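Local coordinates for protein beta-xylanase (Caldicellulosiruptor kristjanssonii, PDB 7NWN) that probably binds plant cell-wall carbohydrate as the calcium-bearing family 9 carbohydrate-binding module of a hyperthermostable xylanase-glucuronoyl esterase, at residues Asn46-Tyr51 with Ala179-Phe184; Ala59-Met64 with Phe164-Asn169; Glu95-Glu100 with Ser195-Ile200. All coordinates share one frame; numbering follows the deposited sequence.

Interaction 1: Asn46-Tyr51 with Ala179-Phe184; sequences NIPRIY and ATINMF. With EDO (1,2-ethanediol), chain K.
Ile50 and Tyr51 pair with Asn182 and Ile181 as a two-residue antiparallel strand, which adds a short edge to the sheet of the beta-sandwich along strand 177-182. Ile50 and Asn182 are the hydrogen-bonded pair: Asn182 N gives to Ile50 O at 2.8 Å, and Ile50 N to Asn182 O at 3.2 Å. The tight part lies on the Tyr51 side. There Ile181 CG2 sits over the middle of the Tyr51 ring, 4.2 Å from its centroid and 11° off the normal, while Ile181 CD1 reaches Tyr51 CE2 at 3.5 Å. With chi1 at -42°, CG2 of Ile181 stands opposite the backbone N and faces the tyrosine and Pro48. Beyond the pairing, Met183 bends at chi2 (62°) to lay SD against Pro48 CA at 3.7 Å. The other face is wetter. A water lies near Ile50 O, Thr180 OG1 and Asn182 OD1, whereas Asn182 ND2 turns to Glu165 and Gln167. A second water bridges Arg49 N and Met183 O. At the loop end the O1 hydroxyl of an ethanediol, probably from the crystallisation liquor, donates to Asn46 OD1 at 2.7 Å, and its O2 accepts from Ile47 N at 2.8 Å.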
loop_
_atom_site.group_PDB
_atom_site.type_symbol
_atom_site.label_atom_id
_atom_site.label_comp_id
_atom_site.label_asym_id
_atom_site.label_seq_id
_atom_site.Cartn_x
_atom_site.Cartn_y
_atom_site.Cartn_z
ATOM N N ASN A 46 9.566 0.898 -4.896
ATOM C CA ASN A 46 8.774 1.236 -6.064
ATOM C C ASN A 46 8.473 2.714 -5.934
ATOM O O ASN A 46 8.222 3.161 -4.818
ATOM C CB ASN A 46 7.472 0.442 -6.062
ATOM C CG ASN A 46 7.755 -1.051 -5.997
ATOM O OD1 ASN A 46 8.246 -1.644 -6.960
ATOM N ND2 ASN A 46 7.499 -1.656 -4.850
ATOM N N ILE A 47 8.637 3.463 -7.029
ATOM C CA ILE A 47 8.511 4.917 -7.029
ATOM C C ILE A 47 7.270 5.261 -7.851
ATOM O O ILE A 47 7.263 5.126 -9.083
ATOM C CB ILE A 47 9.735 5.598 -7.675
ATOM C CG1 ILE A 47 11.094 5.095 -7.158
ATOM C CG2 ILE A 47 9.569 7.112 -7.626
ATOM C CD1 ILE A 47 11.453 5.498 -5.748
ATOM N N PRO A 48 6.165 5.697 -7.225
ATOM C CA PRO A 48 4.988 6.088 -8.008
ATOM C C PRO A 48 5.330 7.429 -8.658
ATOM O O PRO A 48 5.854 8.323 -7.988
ATOM C CB PRO A 48 3.903 6.148 -6.939
ATOM C CG PRO A 48 4.658 6.565 -5.692
ATOM C CD PRO A 48 5.991 5.861 -5.775
ATOM N N ARG A 49 5.077 7.538 -9.965
ATOM C CA ARG A 49 5.482 8.732 -10.710
ATOM C C ARG A 49 4.297 9.432 -11.405
ATOM O O ARG A 49 4.507 10.315 -12.204
ATOM C CB ARG A 49 6.531 8.313 -11.743
ATOM C CG ARG A 49 7.886 8.040 -11.122
ATOM C CD ARG A 49 8.725 7.359 -12.173
ATOM N NE ARG A 49 9.893 6.719 -11.582
ATOM C CZ ARG A 49 10.922 7.347 -11.014
ATOM N NH1 ARG A 49 10.945 8.671 -10.931
ATOM N NH2 ARG A 49 11.927 6.635 -10.531
ATOM N N ILE A 50 3.056 9.048 -11.121
ATOM C CA ILE A 50 1.872 9.665 -11.715
ATOM C C ILE A 50 1.360 10.733 -10.753
ATOM O O ILE A 50 0.675 10.440 -9.777
ATOM C CB ILE A 50 0.802 8.590 -12.037
ATOM C CG1 ILE A 50 1.360 7.495 -12.968
ATOM C CG2 ILE A 50 -0.531 9.186 -12.492
ATOM C CD1 ILE A 50 0.425 6.305 -13.189
ATOM N N TYR A 51 1.697 11.982 -11.054
ATOM C CA TYR A 51 1.301 13.119 -10.253
ATOM C C TYR A 51 0.102 13.791 -10.923
ATOM O O TYR A 51 0.153 14.018 -12.115
ATOM C CB TYR A 51 2.473 14.099 -10.246
ATOM C CG TYR A 51 3.604 13.647 -9.367
ATOM C CD1 TYR A 51 4.571 12.763 -9.820
ATOM C CD2 TYR A 51 3.722 14.134 -8.076
ATOM C CE1 TYR A 51 5.620 12.361 -9.003
ATOM C CE2 TYR A 51 4.761 13.750 -7.252
ATOM C CZ TYR A 51 5.697 12.849 -7.711
ATOM O OH TYR A 51 6.683 12.490 -6.852
ATOM N N ALA A 179 -3.042 17.456 -4.330
ATOM C CA ALA A 179 -2.329 16.608 -5.276
ATOM C C ALA A 179 -2.520 15.133 -4.916
ATOM O O ALA A 179 -2.843 14.816 -3.778
ATOM C CB ALA A 179 -0.873 16.973 -5.365
ATOM N N THR A 180 -2.348 14.269 -5.923
ATOM C CA THR A 180 -2.313 12.832 -5.756
ATOM C C THR A 180 -1.083 12.318 -6.456
ATOM O O THR A 180 -0.603 12.934 -7.411
ATOM C CB THR A 180 -3.548 12.084 -6.278
ATOM O OG1 THR A 180 -3.632 12.311 -7.688
ATOM C CG2 THR A 180 -4.822 12.433 -5.547
ATOM N N ILE A 181 -0.563 11.217 -5.906
ATOM C CA ILE A 181 0.474 10.441 -6.563
ATOM C C ILE A 181 -0.029 9.006 -6.692
ATOM O O ILE A 181 -0.572 8.464 -5.727
ATOM C CB ILE A 181 1.788 10.508 -5.776
ATOM C CG1 ILE A 181 2.079 11.932 -5.271
ATOM C CG2 ILE A 181 2.931 9.955 -6.634
ATOM C CD1 ILE A 181 3.391 12.052 -4.512
ATOM N N ASN A 182 0.126 8.428 -7.892
ATOM C CA ASN A 182 -0.316 7.069 -8.154
ATOM C C ASN A 182 0.823 6.231 -8.736
ATOM O O ASN A 182 1.735 6.776 -9.357
ATOM C CB ASN A 182 -1.522 7.006 -9.079
ATOM C CG ASN A 182 -2.768 7.419 -8.344
ATOM O OD1 ASN A 182 -2.970 8.626 -8.134
ATOM N ND2 ASN A 182 -3.536 6.433 -7.890
ATOM N N MET A 183 0.764 4.918 -8.481
ATOM C CA MET A 183 1.760 4.001 -9.027
ATOM C C MET A 183 1.360 3.676 -10.482
ATOM O O MET A 183 2.185 3.823 -11.376
ATOM C CB MET A 183 1.885 2.705 -8.186
ATOM C CG MET A 183 2.967 1.734 -8.711
ATOM S SD MET A 183 4.583 2.471 -8.644
ATOM C CE MET A 183 5.303 1.769 -10.122
ATOM N N PHE A 184 0.099 3.284 -10.684
ATOM C CA PHE A 184 -0.382 2.628 -11.897
ATOM C C PHE A 184 -1.507 3.396 -12.622
ATOM O O PHE A 184 -1.474 3.485 -13.832
ATOM C CB PHE A 184 -0.860 1.212 -11.573
ATOM C CG PHE A 184 0.255 0.267 -11.213
ATOM C CD1 PHE A 184 1.328 0.054 -12.085
ATOM C CD2 PHE A 184 0.248 -0.406 -9.989
ATOM C CE1 PHE A 184 2.360 -0.827 -11.760
ATOM C CE2 PHE A 184 1.265 -1.309 -9.689
ATOM C CZ PHE A 184 2.330 -1.503 -10.557
HETATM C C1 EDO K . 9.394 0.149 -9.740
HETATM O O1 EDO K . 8.269 -0.607 -9.407
HETATM C C2 EDO K . 9.063 1.593 -9.721
HETATM O O2 EDO K . 10.092 2.255 -9.067
HETATM O O HOH W 1 4.152 5.461 -11.528
HETATM O O HOH W 2 -1.967 10.886 -9.316
#

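Interaction 2: Ala59-Met64 with Phe164-Asn169; sequences AKFKLM and FEFQVN
Phe61, Phe164 and Phe166 form an aromatic cluster in the hydrophobic core of the beta-sandwich, where the two sheets face each other. Strands 59-64 and 164-169 belong to different sheets, and their axes pass 8.9 Å apart at 147°, too far for backbone pairing, so side chains alone fill the gap. Phe61 and Phe166 make an offset stack with centroids 4.4 Å apart and planes at 28°; Phe61 CD1 comes down on the face of Phe166 and meets CD2 at 3.4 Å. The side chains reach in from facing sheets and overlap lengthwise, each CB lying over the partner ring. Phe61 takes the crowded position between its backbone N and carbonyl carbon (chi1 70°), which turns its ring along Phe166 and brings CE2 within 3.7 Å of Phe164 CE2, the planes there being oblique. Leu63 completes the group with CD1 over the face of Phe164, 4.1 Å from its centroid. At the other end Ala59 CB touches Val168 CG2 at 3.7 Å, where the strands run closest. Ala74 of strand 69-77 packs on Phe61 and Phe166. With carbon meeting carbon throughout, the contact rests on shape, ring stacking and exclusion of water rather than on directional polar bonds.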
loop_
_atom_site.group_PDB
_atom_site.type_symbol
_atom_site.label_atom_id
_atom_site.label_comp_id
_atom_site.label_asym_id
_atom_site.label_seq_id
_atom_site.Cartn_x
_atom_site.Cartn_y
_atom_site.Cartn_z
ATOM N N ALA A 59 7.070 10.028 -2.825
ATOM C CA ALA A 59 6.842 8.852 -2.014
ATOM C C ALA A 59 7.521 7.656 -2.659
ATOM O O ALA A 59 7.838 7.683 -3.847
ATOM C CB ALA A 59 5.360 8.591 -1.865
ATOM N N LYS A 60 7.678 6.603 -1.850
ATOM C CA LYS A 60 8.142 5.317 -2.324
ATOM C C LYS A 60 7.468 4.251 -1.473
ATOM O O LYS A 60 6.934 4.540 -0.398
ATOM C CB LYS A 60 9.670 5.284 -2.249
ATOM C CG LYS A 60 10.266 5.824 -0.946
ATOM C CD LYS A 60 11.800 5.846 -0.931
ATOM C CE LYS A 60 12.470 6.561 0.238
ATOM N NZ LYS A 60 13.954 6.551 0.092
ATOM N N PHE A 61 7.478 3.015 -1.963
ATOM C CA PHE A 61 6.917 1.947 -1.148
ATOM C C PHE A 61 7.574 0.637 -1.555
ATOM O O PHE A 61 8.060 0.521 -2.687
ATOM C CB PHE A 61 5.388 1.913 -1.261
ATOM C CG PHE A 61 4.900 1.443 -2.606
ATOM C CD1 PHE A 61 4.721 2.343 -3.655
ATOM C CD2 PHE A 61 4.629 0.092 -2.827
ATOM C CE1 PHE A 61 4.296 1.898 -4.906
ATOM C CE2 PHE A 61 4.195 -0.360 -4.074
ATOM C CZ PHE A 61 4.035 0.540 -5.120
ATOM N N LYS A 62 7.549 -0.314 -0.604
ATOM C CA LYS A 62 8.037 -1.669 -0.800
ATOM C C LYS A 62 6.893 -2.613 -0.470
ATOM O O LYS A 62 6.022 -2.248 0.325
ATOM C CB LYS A 62 9.211 -1.925 0.136
ATOM C CG LYS A 62 10.465 -1.144 -0.255
ATOM C CD LYS A 62 11.663 -1.392 0.656
ATOM C CE LYS A 62 12.927 -0.744 0.101
ATOM N NZ LYS A 62 14.093 -1.115 0.897
ATOM N N LEU A 63 6.956 -3.816 -1.039
ATOM C CA LEU A 63 5.919 -4.809 -0.868
ATOM C C LEU A 63 6.606 -6.080 -0.429
ATOM O O LEU A 63 7.755 -6.312 -0.823
ATOM C CB LEU A 63 5.203 -5.054 -2.216
ATOM C CG LEU A 63 4.306 -3.924 -2.729
ATOM C CD1 LEU A 63 3.551 -4.343 -4.016
ATOM C CD2 LEU A 63 3.317 -3.485 -1.657
ATOM N N MET A 64 5.862 -6.913 0.311
ATOM C CA MET A 64 6.368 -8.215 0.732
ATOM C C MET A 64 5.130 -9.069 0.976
ATOM O O MET A 64 4.064 -8.517 1.247
ATOM C CB MET A 64 7.204 -8.052 2.011
ATOM C CG MET A 64 8.128 -9.229 2.338
ATOM S SD MET A 64 9.350 -8.830 3.632
ATOM C CE MET A 64 10.308 -7.572 2.834
ATOM N N PHE A 164 -3.238 -4.532 -7.947
ATOM C CA PHE A 164 -2.803 -3.682 -6.851
ATOM C C PHE A 164 -2.724 -2.248 -7.362
ATOM O O PHE A 164 -2.226 -2.025 -8.463
ATOM C CB PHE A 164 -1.428 -4.192 -6.386
ATOM C CG PHE A 164 -0.743 -3.347 -5.348
ATOM C CD1 PHE A 164 -1.080 -3.489 -4.007
ATOM C CD2 PHE A 164 0.196 -2.406 -5.719
ATOM C CE1 PHE A 164 -0.473 -2.680 -3.060
ATOM C CE2 PHE A 164 0.771 -1.575 -4.760
ATOM C CZ PHE A 164 0.454 -1.743 -3.444
ATOM N N GLU A 165 -3.055 -1.281 -6.496
ATOM C CA GLU A 165 -2.715 0.122 -6.722
ATOM C C GLU A 165 -2.245 0.736 -5.386
ATOM O O GLU A 165 -2.632 0.260 -4.324
ATOM C CB GLU A 165 -3.919 0.866 -7.354
ATOM C CG GLU A 165 -3.778 2.394 -7.529
ATOM C CD GLU A 165 -2.646 2.917 -8.405
ATOM O OE1 GLU A 165 -1.506 2.352 -8.387
ATOM O OE2 GLU A 165 -2.876 3.917 -9.130
ATOM N N PHE A 166 -1.415 1.783 -5.496
ATOM C CA PHE A 166 -0.909 2.613 -4.415
ATOM C C PHE A 166 -1.152 4.088 -4.789
ATOM O O PHE A 166 -0.832 4.514 -5.896
ATOM C CB PHE A 166 0.584 2.327 -4.202
ATOM C CG PHE A 166 1.195 3.127 -3.081
ATOM C CD1 PHE A 166 0.989 2.786 -1.747
ATOM C CD2 PHE A 166 1.925 4.279 -3.376
ATOM C CE1 PHE A 166 1.523 3.574 -0.736
ATOM C CE2 PHE A 166 2.449 5.063 -2.360
ATOM C CZ PHE A 166 2.238 4.703 -1.044
ATOM N N GLN A 167 -1.670 4.863 -3.835
ATOM C CA GLN A 167 -1.898 6.295 -3.998
ATOM C C GLN A 167 -1.482 7.067 -2.728
ATOM O O GLN A 167 -1.716 6.624 -1.607
ATOM C CB GLN A 167 -3.393 6.546 -4.214
ATOM C CG GLN A 167 -3.689 7.985 -4.649
ATOM C CD GLN A 167 -5.154 8.096 -5.017
ATOM O OE1 GLN A 167 -5.652 7.445 -5.950
ATOM N NE2 GLN A 167 -5.859 8.910 -4.260
ATOM N N VAL A 168 -0.919 8.269 -2.941
ATOM C CA VAL A 168 -0.712 9.213 -1.862
ATOM C C VAL A 168 -1.649 10.384 -2.121
ATOM O O VAL A 168 -1.646 10.920 -3.219
ATOM C CB VAL A 168 0.741 9.703 -1.890
ATOM C CG1 VAL A 168 1.008 10.868 -0.924
ATOM C CG2 VAL A 168 1.709 8.542 -1.668
ATOM N N ASN A 169 -2.369 10.801 -1.094
ATOM C CA ASN A 169 -3.102 12.066 -1.076
ATOM C C ASN A 169 -2.239 13.111 -0.359
ATOM O O ASN A 169 -1.835 12.896 0.794
ATOM C CB ASN A 169 -4.379 11.877 -0.283
ATOM C CG ASN A 169 -5.251 10.803 -0.927
ATOM O OD1 ASN A 169 -5.412 10.775 -2.156
ATOM N ND2 ASN A 169 -5.853 9.949 -0.109
#

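Interaction 3: Glu95-Glu100 with Ser195-Ile200; sequences EIFLDE and SLFGEI. With CA (calcium ion), chain S.
Phe97 and Phe197 carry most of this contact, a buried aromatic pair beside a calcium site of the beta-sandwich. Their side chains cross at about a right angle, and the rings meet obliquely, with centroids 5.6 Å apart and planes at 58°. The firmer touch comes from the methylene: Phe97 CB rests over the face of the Phe197 ring, 3.9 Å from its centroid, with CZ of that ring at 3.5 Å from it. Chi1 of -55° in Phe97 carries its ring on past this point, so it leaves CB to do the packing. The edge of the Phe197 ring meets backbone: CE2 lies 3.8 Å from Leu98 C, and Asp99 N sits in the plane of the ring.

Purely aliphatic contact is slighter, with Leu98 CD1 and Ile200 CD1 meeting at 4.1 Å.

Asp99 joins the packing to metal binding. Its CB lies 3.8 Å from Phe197 CD2, while OD1 binds the calcium ion together with Asp103, Asp111, Asp112 and a water. OD2 is not a ligand and takes a hydrogen bond from Arg104 N, which probably helps hold the carboxylate in its rotation. An alanine in place of Phe197 would probably open a gap beneath Phe97 CB and leave Asp99 CB without its aromatic neighbour, with its carboxylate less firmly placed.

Strand 93-99 and strand 198-202 do not pair directly: both lie against strand 161-171 in one sheet, with Phe97 and Asp99 bonded through their backbones to Glu165 and Gly163. Ile200 packs on Met162 and Phe164 of that central strand. From the facing sheet, Leu70 of strand 69-77 touches both Leu98 and Ile200.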
loop_
_atom_site.group_PDB
_atom_site.type_symbol
_atom_site.label_atom_id
_atom_site.label_comp_id
_atom_site.label_asym_id
_atom_site.label_seq_id
_atom_site.Cartn_x
_atom_site.Cartn_y
_atom_site.Cartn_z
ATOM N N GLU A 95 -3.248 5.295 0.200
ATOM C CA GLU A 95 -4.347 4.366 -0.055
ATOM C C GLU A 95 -3.769 3.152 -0.777
ATOM O O GLU A 95 -2.833 3.280 -1.580
ATOM C CB GLU A 95 -5.337 5.011 -1.018
ATOM C CG GLU A 95 -6.011 6.253 -0.437
ATOM C CD GLU A 95 -7.098 6.870 -1.277
ATOM O OE1 GLU A 95 -7.460 6.285 -2.330
ATOM O OE2 GLU A 95 -7.587 7.941 -0.892
ATOM N N ILE A 96 -4.327 1.986 -0.431
ATOM C CA ILE A 96 -3.884 0.698 -0.951
ATOM C C ILE A 96 -5.136 0.040 -1.524
ATOM O O ILE A 96 -6.147 -0.008 -0.851
ATOM C CB ILE A 96 -3.222 -0.164 0.164
ATOM C CG1 ILE A 96 -1.929 0.526 0.650
ATOM C CG2 ILE A 96 -2.879 -1.585 -0.334
ATOM C CD1 ILE A 96 -1.562 0.101 2.063
ATOM N N PHE A 97 -5.025 -0.435 -2.758
ATOM C CA PHE A 97 -6.099 -1.113 -3.464
ATOM C C PHE A 97 -5.622 -2.530 -3.787
ATOM O O PHE A 97 -4.475 -2.685 -4.201
ATOM C CB PHE A 97 -6.322 -0.381 -4.792
ATOM C CG PHE A 97 -6.597 1.116 -4.730
ATOM C CD1 PHE A 97 -5.569 2.027 -4.503
ATOM C CD2 PHE A 97 -7.885 1.605 -4.949
ATOM C CE1 PHE A 97 -5.809 3.397 -4.531
ATOM C CE2 PHE A 97 -8.141 2.978 -4.986
ATOM C CZ PHE A 97 -7.098 3.867 -4.775
ATOM N N LEU A 98 -6.506 -3.528 -3.620
ATOM C CA LEU A 98 -6.167 -4.908 -3.953
ATOM C C LEU A 98 -7.350 -5.600 -4.657
ATOM O O LEU A 98 -8.494 -5.521 -4.190
ATOM C CB LEU A 98 -5.807 -5.657 -2.666
ATOM C CG LEU A 98 -5.057 -6.985 -2.858
ATOM C CD1 LEU A 98 -3.661 -6.765 -3.432
ATOM C CD2 LEU A 98 -5.003 -7.748 -1.526
ATOM N N ASP A 99 -7.049 -6.264 -5.783
ATOM C CA ASP A 99 -7.989 -7.158 -6.463
ATOM C C ASP A 99 -7.411 -8.561 -6.256
ATOM O O ASP A 99 -6.515 -8.967 -7.004
ATOM C CB ASP A 99 -8.083 -6.768 -7.943
ATOM C CG ASP A 99 -8.822 -7.729 -8.911
ATOM O OD1 ASP A 99 -9.537 -8.668 -8.460
ATOM O OD2 ASP A 99 -8.621 -7.536 -10.127
ATOM N N GLU A 100 -7.866 -9.197 -5.170
ATOM C CA GLU A 100 -7.213 -10.384 -4.623
ATOM C C GLU A 100 -7.396 -11.573 -5.570
ATOM O O GLU A 100 -6.458 -12.335 -5.763
ATOM C CB GLU A 100 -7.783 -10.711 -3.239
ATOM C CG GLU A 100 -6.939 -11.701 -2.461
ATOM C CD GLU A 100 -7.449 -12.038 -1.071
ATOM O OE1 GLU A 100 -8.440 -11.444 -0.619
ATOM O OE2 GLU A 100 -6.834 -12.881 -0.433
ATOM N N SER A 195 -10.061 -2.734 -12.783
ATOM C CA SER A 195 -9.324 -3.063 -13.996
ATOM C C SER A 195 -8.235 -2.043 -14.253
ATOM O O SER A 195 -7.359 -2.260 -15.082
ATOM C CB SER A 195 -10.268 -3.196 -15.198
ATOM O OG SER A 195 -10.671 -1.937 -15.731
ATOM N N LEU A 196 -8.279 -0.918 -13.538
ATOM C CA LEU A 196 -7.243 0.091 -13.700
ATOM C C LEU A 196 -6.023 -0.204 -12.816
ATOM O O LEU A 196 -5.001 0.498 -12.939
ATOM C CB LEU A 196 -7.844 1.458 -13.326
ATOM C CG LEU A 196 -8.924 2.013 -14.252
ATOM C CD1 LEU A 196 -9.416 3.378 -13.774
ATOM C CD2 LEU A 196 -8.414 2.109 -15.680
ATOM N N PHE A 197 -6.135 -1.180 -11.879
ATOM C CA PHE A 197 -5.021 -1.486 -10.973
ATOM C C PHE A 197 -3.872 -2.043 -11.804
ATOM O O PHE A 197 -4.126 -2.592 -12.868
ATOM C CB PHE A 197 -5.394 -2.590 -9.982
ATOM C CG PHE A 197 -6.496 -2.235 -9.030
ATOM C CD1 PHE A 197 -7.026 -0.948 -9.014
ATOM C CD2 PHE A 197 -6.973 -3.165 -8.130
ATOM C CE1 PHE A 197 -8.042 -0.615 -8.134
ATOM C CE2 PHE A 197 -7.974 -2.823 -7.234
ATOM C CZ PHE A 197 -8.520 -1.553 -7.255
ATOM N N GLY A 198 -2.629 -1.927 -11.326
ATOM C CA GLY A 198 -1.516 -2.697 -11.861
ATOM C C GLY A 198 -1.545 -4.131 -11.324
ATOM O O GLY A 198 -2.563 -4.580 -10.773
ATOM N N GLU A 199 -0.400 -4.812 -11.483
ATOM C CA GLU A 199 -0.262 -6.203 -11.074
ATOM C C GLU A 199 0.909 -6.366 -10.110
ATOM O O GLU A 199 1.978 -5.774 -10.298
ATOM C CB GLU A 199 0.124 -7.056 -12.284
ATOM C CG GLU A 199 -0.992 -7.112 -13.294
ATOM C CD GLU A 199 -0.742 -8.005 -14.502
ATOM O OE1 GLU A 199 0.367 -8.617 -14.617
ATOM O OE2 GLU A 199 -1.675 -8.108 -15.302
ATOM N N ILE A 200 0.692 -7.247 -9.128
ATOM C CA ILE A 200 1.786 -7.783 -8.354
ATOM C C ILE A 200 1.790 -9.295 -8.578
ATOM O O ILE A 200 0.742 -9.938 -8.579
ATOM C CB ILE A 200 1.622 -7.416 -6.852
ATOM C CG1 ILE A 200 0.305 -7.923 -6.251
ATOM C CG2 ILE A 200 1.792 -5.907 -6.701
ATOM C CD1 ILE A 200 0.127 -7.686 -4.736
HETATM CA CA CA S . -11.481 -8.862 -7.551
HETATM O O HOH W 3 -12.095 -7.267 -9.387
#

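How the interactions relate
From the N terminus, the first segment met is 46-51; a short link leads to 59-64, and the chain reaches 95-100 after strand 69-77, before returning through 164-169, 179-184 and 195-200. Interaction 1 closes a loop of 127 residues, and interaction 2, closing one of 99, nests inside it; where they meet, Asn46 N lies 2.7 Å from Phe61 O and Ile181 O 2.8 Å from Val168 N. Interaction 3 closes one of 94 and crosses both, because 95-100 falls within their loops and 195-200 beyond them. Strand 161-171 is the common element: interaction 2 joins it to the opposite sheet, interaction 1 builds on its neighbour 177-182, and interaction 3 links its other neighbours, 93-99 and 198-202.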